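Resiniferatoxin-binding, phosphotriesterase-related protein (Rhodobacter sphaeroides 2.4.1, PDB 3K2G) binds two zinc ions in a TIM-barrel fold of the phosphotriesterase family and probably hydrolyses phosphoric diesters. Local coordinates at residues B[87-92]-B[118-123]; B[194-199]-B[225-230]. One frame throughout, in Å; residues are numbered along the deposited sequence.

Contact 1 (B[87-92]-B[118-123]); sequences LAIAEV and LRRISA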
loop_
_atom_site.group_PDB
_atom_site.type_symbol
_atom_site.label_atom_id
_atom_site.label_comp_id
_atom_site.label_asym_id
_atom_site.label_seq_id
_atom_site.Cartn_x
_atom_site.Cartn_y
_atom_site.Cartn_z
ATOM N N LEU B 87 28.478 -23.507 -27.417
ATOM C CA LEU B 87 27.939 -22.199 -27.050
ATOM C C LEU B 87 27.776 -22.131 -25.531
ATOM O O LEU B 87 28.068 -21.107 -24.903
ATOM C CB LEU B 87 26.582 -21.969 -27.730
ATOM C CG LEU B 87 25.868 -20.649 -27.401
ATOM C CD1 LEU B 87 26.768 -19.475 -27.741
ATOM C CD2 LEU B 87 24.564 -20.559 -28.173
ATOM N N ALA B 88 27.307 -23.231 -24.950
ATOM C CA ALA B 88 27.127 -23.312 -23.505
ATOM C C ALA B 88 28.468 -23.015 -22.845
ATOM O O ALA B 88 28.552 -22.218 -21.911
ATOM C CB ALA B 88 26.644 -24.705 -23.113
ATOM N N ILE B 89 29.521 -23.651 -23.351
ATOM C CA ILE B 89 30.857 -23.451 -22.810
ATOM C C ILE B 89 31.298 -21.995 -22.912
ATOM O O ILE B 89 31.870 -21.452 -21.971
ATOM C CB ILE B 89 31.890 -24.354 -23.532
ATOM C CG1 ILE B 89 31.672 -25.808 -23.113
ATOM C CG2 ILE B 89 33.311 -23.898 -23.209
ATOM C CD1 ILE B 89 32.436 -26.814 -23.946
ATOM N N ALA B 90 31.043 -21.360 -24.055
ATOM C CA ALA B 90 31.432 -19.963 -24.226
ATOM C C ALA B 90 30.612 -19.058 -23.306
ATOM O O ALA B 90 31.142 -18.130 -22.688
ATOM C CB ALA B 90 31.245 -19.531 -25.681
ATOM N N GLU B 91 29.316 -19.336 -23.222
ATOM C CA GLU B 91 28.423 -18.541 -22.387
ATOM C C GLU B 91 28.780 -18.681 -20.909
ATOM O O GLU B 91 28.691 -17.716 -20.155
ATOM C CB GLU B 91 26.977 -18.968 -22.627
ATOM C CG GLU B 91 26.423 -18.589 -24.005
ATOM C CD GLU B 91 26.027 -17.119 -24.108
ATOM O OE1 GLU B 91 25.603 -16.537 -23.083
ATOM O OE2 GLU B 91 26.119 -16.546 -25.215
ATOM N N VAL B 92 29.184 -19.883 -20.500
ATOM C CA VAL B 92 29.560 -20.122 -19.112
ATOM C C VAL B 92 30.892 -19.442 -18.794
ATOM O O VAL B 92 31.112 -18.974 -17.675
ATOM C CB VAL B 92 29.651 -21.641 -18.810
ATOM C CG1 VAL B 92 30.293 -21.878 -17.445
ATOM C CG2 VAL B 92 28.258 -22.250 -18.837
ATOM N N LEU B 118 27.787 -32.160 -18.995
ATOM C CA LEU B 118 28.162 -31.338 -17.849
ATOM C C LEU B 118 29.660 -31.429 -17.558
ATOM O O LEU B 118 30.307 -30.419 -17.286
ATOM C CB LEU B 118 27.368 -31.757 -16.601
ATOM C CG LEU B 118 25.853 -31.525 -16.610
ATOM C CD1 LEU B 118 25.289 -31.778 -15.220
ATOM C CD2 LEU B 118 25.553 -30.094 -17.047
ATOM N N ARG B 119 30.210 -32.638 -17.618
ATOM C CA ARG B 119 31.632 -32.825 -17.359
ATOM C C ARG B 119 32.502 -32.124 -18.401
ATOM O O ARG B 119 33.550 -31.561 -18.075
ATOM C CB ARG B 119 31.963 -34.320 -17.295
ATOM C CG ARG B 119 31.618 -34.948 -15.948
ATOM C CD ARG B 119 31.821 -36.454 -15.935
ATOM N NE ARG B 119 31.819 -36.976 -14.567
ATOM C CZ ARG B 119 31.925 -38.263 -14.248
ATOM N NH1 ARG B 119 32.036 -39.181 -15.199
ATOM N NH2 ARG B 119 31.933 -38.631 -12.972
ATOM N N ARG B 120 32.071 -32.148 -19.656
ATOM C CA ARG B 120 32.843 -31.482 -20.695
ATOM C C ARG B 120 32.797 -29.980 -20.429
ATOM O O ARG B 120 33.797 -29.279 -20.583
ATOM C CB ARG B 120 32.273 -31.788 -22.082
ATOM C CG ARG B 120 32.967 -31.024 -23.198
ATOM C CD ARG B 120 32.343 -31.297 -24.553
ATOM N NE ARG B 120 32.729 -30.273 -25.521
ATOM C CZ ARG B 120 32.210 -30.152 -26.740
ATOM N NH1 ARG B 120 31.275 -30.996 -27.158
ATOM N NH2 ARG B 120 32.616 -29.173 -27.536
ATOM N N ILE B 121 31.633 -29.492 -20.011
ATOM C CA ILE B 121 31.482 -28.072 -19.722
ATOM C C ILE B 121 32.362 -27.662 -18.543
ATOM O O ILE B 121 33.073 -26.659 -18.609
ATOM C CB ILE B 121 30.011 -27.721 -19.416
ATOM C CG1 ILE B 121 29.149 -28.031 -20.645
ATOM C CG2 ILE B 121 29.896 -26.257 -19.028
ATOM C CD1 ILE B 121 27.672 -27.804 -20.443
ATOM N N SER B 122 32.323 -28.442 -17.467
ATOM C CA SER B 122 33.135 -28.132 -16.296
ATOM C C SER B 122 34.613 -28.233 -16.655
ATOM O O SER B 122 35.425 -27.421 -16.215
ATOM C CB SER B 122 32.819 -29.091 -15.144
ATOM O OG SER B 122 33.230 -30.412 -15.447
ATOM N N ALA B 123 34.958 -29.228 -17.465
ATOM C CA ALA B 123 36.346 -29.418 -17.867
ATOM C C ALA B 123 36.884 -28.249 -18.692
ATOM O O ALA B 123 37.970 -27.741 -18.418
ATOM C CB ALA B 123 36.493 -30.721 -18.648
#
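Ile-89 and Ile-121 bring the two helical segments together: their CA atoms lie 5.6 Å apart, where the axes of 87-92 and 118-123 come within 9.6 Å. Both helices run in the same general direction, crossing at -40°, as neighbouring helices on the outside of a TIM barrel do; strand 102-105 lies between them in the chain.

Ile-121 is met by three residues of the facing helix. Ala-88 CB touches its CD1 at 4.2 Å and Val-92 CG2 reaches its CG2 at 4.3 Å, while Ile-89, on the side nearer Arg-120, lays CG1 against the Ile-121 backbone, 4.1 Å from CA. In Ile-89, CG1 stands anti to the carbonyl carbon (chi1 -72°), and CD1 beyond it approaches Arg-120 NE to 3.8 Å, the two side chains crossing at about a right angle. Arg-120 is extended, and its charge is answered elsewhere, NE by Glu-124 and NH2 by Asp-86 near the start of helix 85-97.

The joint is therefore apolar: branched aliphatic side chains and an alanine hold the helices by dispersion and burial of surface, while the arginine spans the margin and pairs its charge with acids of both helices.

Contact 2 (B[194-199]-B[225-230]); sequences GAARAQ and EEEGAD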
loop_
_atom_site.group_PDB
_atom_site.type_symbol
_atom_site.label_atom_id
_atom_site.label_comp_id
_atom_site.label_asym_id
_atom_site.label_seq_id
_atom_site.Cartn_x
_atom_site.Cartn_y
_atom_site.Cartn_z
ATOM N N GLY B 194 8.606 -38.930 -3.014
ATOM C CA GLY B 194 9.771 -39.773 -3.217
ATOM C C GLY B 194 11.043 -38.951 -3.084
ATOM O O GLY B 194 12.058 -39.422 -2.565
ATOM N N ALA B 195 10.987 -37.708 -3.551
ATOM C CA ALA B 195 12.139 -36.825 -3.468
ATOM C C ALA B 195 12.436 -36.478 -2.007
ATOM O O ALA B 195 13.593 -36.465 -1.592
ATOM C CB ALA B 195 11.886 -35.555 -4.271
ATOM N N ALA B 196 11.392 -36.202 -1.229
ATOM C CA ALA B 196 11.572 -35.858 0.177
ATOM C C ALA B 196 12.134 -37.050 0.943
ATOM O O ALA B 196 12.968 -36.886 1.830
ATOM C CB ALA B 196 10.250 -35.415 0.789
ATOM N N ARG B 197 11.677 -38.250 0.604
ATOM C CA ARG B 197 12.179 -39.440 1.274
ATOM C C ARG B 197 13.641 -39.612 0.904
ATOM O O ARG B 197 14.452 -40.056 1.716
ATOM C CB ARG B 197 11.355 -40.671 0.878
ATOM C CG ARG B 197 9.926 -40.585 1.393
ATOM C CD ARG B 197 9.067 -41.782 1.010
ATOM N NE ARG B 197 7.662 -41.533 1.329
ATOM C CZ ARG B 197 6.656 -42.325 0.967
ATOM N NH1 ARG B 197 6.895 -43.429 0.273
ATOM N NH2 ARG B 197 5.405 -42.005 1.286
ATOM N N ALA B 198 13.987 -39.238 -0.323
ATOM C CA ALA B 198 15.370 -39.340 -0.770
ATOM C C ALA B 198 16.194 -38.299 -0.030
ATOM O O ALA B 198 17.385 -38.498 0.215
ATOM C CB ALA B 198 15.464 -39.112 -2.278
ATOM N N GLN B 199 15.561 -37.186 0.331
ATOM C CA GLN B 199 16.267 -36.133 1.049
ATOM C C GLN B 199 16.664 -36.670 2.425
ATOM O O GLN B 199 17.782 -36.443 2.894
ATOM C CB GLN B 199 15.373 -34.898 1.190
ATOM C CG GLN B 199 16.100 -33.601 1.547
ATOM C CD GLN B 199 16.637 -33.587 2.968
ATOM O OE1 GLN B 199 15.912 -33.893 3.916
ATOM N NE2 GLN B 199 17.910 -33.213 3.123
ATOM N N GLU B 225 7.638 -31.618 4.860
ATOM C CA GLU B 225 7.720 -31.718 6.308
ATOM C C GLU B 225 7.174 -33.043 6.838
ATOM O O GLU B 225 7.837 -33.717 7.632
ATOM C CB GLU B 225 6.962 -30.543 6.929
ATOM C CG GLU B 225 7.044 -30.444 8.431
ATOM C CD GLU B 225 6.461 -29.142 8.942
ATOM O OE1 GLU B 225 5.244 -28.916 8.767
ATOM O OE2 GLU B 225 7.225 -28.339 9.511
ATOM N N GLU B 226 5.978 -33.427 6.396
ATOM C CA GLU B 226 5.383 -34.672 6.869
ATOM C C GLU B 226 6.123 -35.912 6.382
ATOM O O GLU B 226 5.873 -37.016 6.867
ATOM C CB GLU B 226 3.898 -34.755 6.485
ATOM C CG GLU B 226 3.599 -34.823 5.002
ATOM C CD GLU B 226 2.104 -34.850 4.719
ATOM O OE1 GLU B 226 1.409 -33.879 5.091
ATOM O OE2 GLU B 226 1.623 -35.841 4.130
ATOM N N GLU B 227 7.027 -35.737 5.423
ATOM C CA GLU B 227 7.803 -36.859 4.924
ATOM C C GLU B 227 9.109 -36.923 5.701
ATOM O O GLU B 227 9.967 -37.757 5.424
ATOM C CB GLU B 227 8.098 -36.716 3.427
ATOM C CG GLU B 227 6.946 -37.089 2.507
ATOM C CD GLU B 227 6.484 -38.536 2.665
ATOM O OE1 GLU B 227 7.271 -39.376 3.153
ATOM O OE2 GLU B 227 5.335 -38.833 2.283
ATOM N N GLY B 228 9.252 -36.024 6.672
ATOM C CA GLY B 228 10.449 -35.997 7.496
ATOM C C GLY B 228 11.656 -35.308 6.890
ATOM O O GLY B 228 12.763 -35.401 7.427
ATOM N N ALA B 229 11.464 -34.611 5.776
ATOM C CA ALA B 229 12.579 -33.925 5.135
ATOM C C ALA B 229 12.939 -32.624 5.855
ATOM O O ALA B 229 12.133 -32.064 6.600
ATOM C CB ALA B 229 12.262 -33.660 3.680
ATOM N N ASP B 230 14.155 -32.151 5.603
ATOM C CA ASP B 230 14.710 -30.952 6.224
ATOM C C ASP B 230 14.358 -29.648 5.493
ATOM O O ASP B 230 14.972 -29.313 4.481
ATOM C CB ASP B 230 16.232 -31.105 6.280
ATOM C CG ASP B 230 16.880 -30.190 7.296
ATOM O OD1 ASP B 230 16.268 -29.165 7.665
ATOM O OD2 ASP B 230 18.018 -30.499 7.711
HETATM O O HOH W 1 19.041 -33.056 6.135
#
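Arg-197 and Glu-227 form the charged part of this contact between helix 186-202 and the turn that ends helix 217-226. The salt bridge has one strong bond, Arg-197 NE to Glu-227 OE1 at 2.9 Å, nearly straight at 166°, and a weak second one, NH2 to OE2 at 3.3 Å. The acid sits at the guanidinium edge, yet the two planes are turned 50° apart, and NE meets OE1 from above the carboxylate plane. Glu-227 bends at chi2 (-60°), which turns CD aside from a straight chain. Both ends have further partners: Arg-197 NH1 pairs with Asp-151 and Glu-227 OE2 with Arg-193, so acids and bases alternate in a small network.

Apolar contact is made by small groups. Ala-196 CB packs against Glu-227 CB at 3.6 Å and Ala-229 CB at 3.9 Å, and the short side chains let the backbones approach closely, the CA atoms of Ala-196 and Ala-229 being 5.4 Å apart. Between those two partners Gly-228, with positive phi, closes helix 217-226 in a Schellman motif.

A side chain to backbone bond completes the set. Asp-230 N donates to Gln-199 OE1 at 3.0 Å, coming from above the carbonyl plane. Gln-199 NE2 donates to Leu-204 O, and a water links it to Asp-230 OD2; OD1 of that aspartate accepts from Arg-232 N.

With both ends of its amide engaged, Gln-199 has its flip state defined and ties the chain leaving the Schellman turn to the helix and to the residues before strand 206-208. The charged network ties the start of the turn to helix 186-202, and through Asp-151 to helix 150-162, with the alanines setting the spacing between.

Each contact joins two helices consecutive in the chain with a strand between them, contact 1 by their bodies, contact 2 by a body and a helix end. They lie on opposite sides of the chain's centre, about 32 Å between centres, and share no element. Contact 1 is the more buried, and its adhesion comes from aliphatic surface, with charge confined to its margin. Contact 2 is only partly buried; at a helix C-terminus and the turn after it, where the chain leaves the helical hydrogen-bond pattern, polar bonds dominate, and Asp-230 N finds its acceptor in a side chain. Contact 1 lies nearer the metal site, the side chain of Ala-88 about 9 Å from that of the zinc ligand His-36.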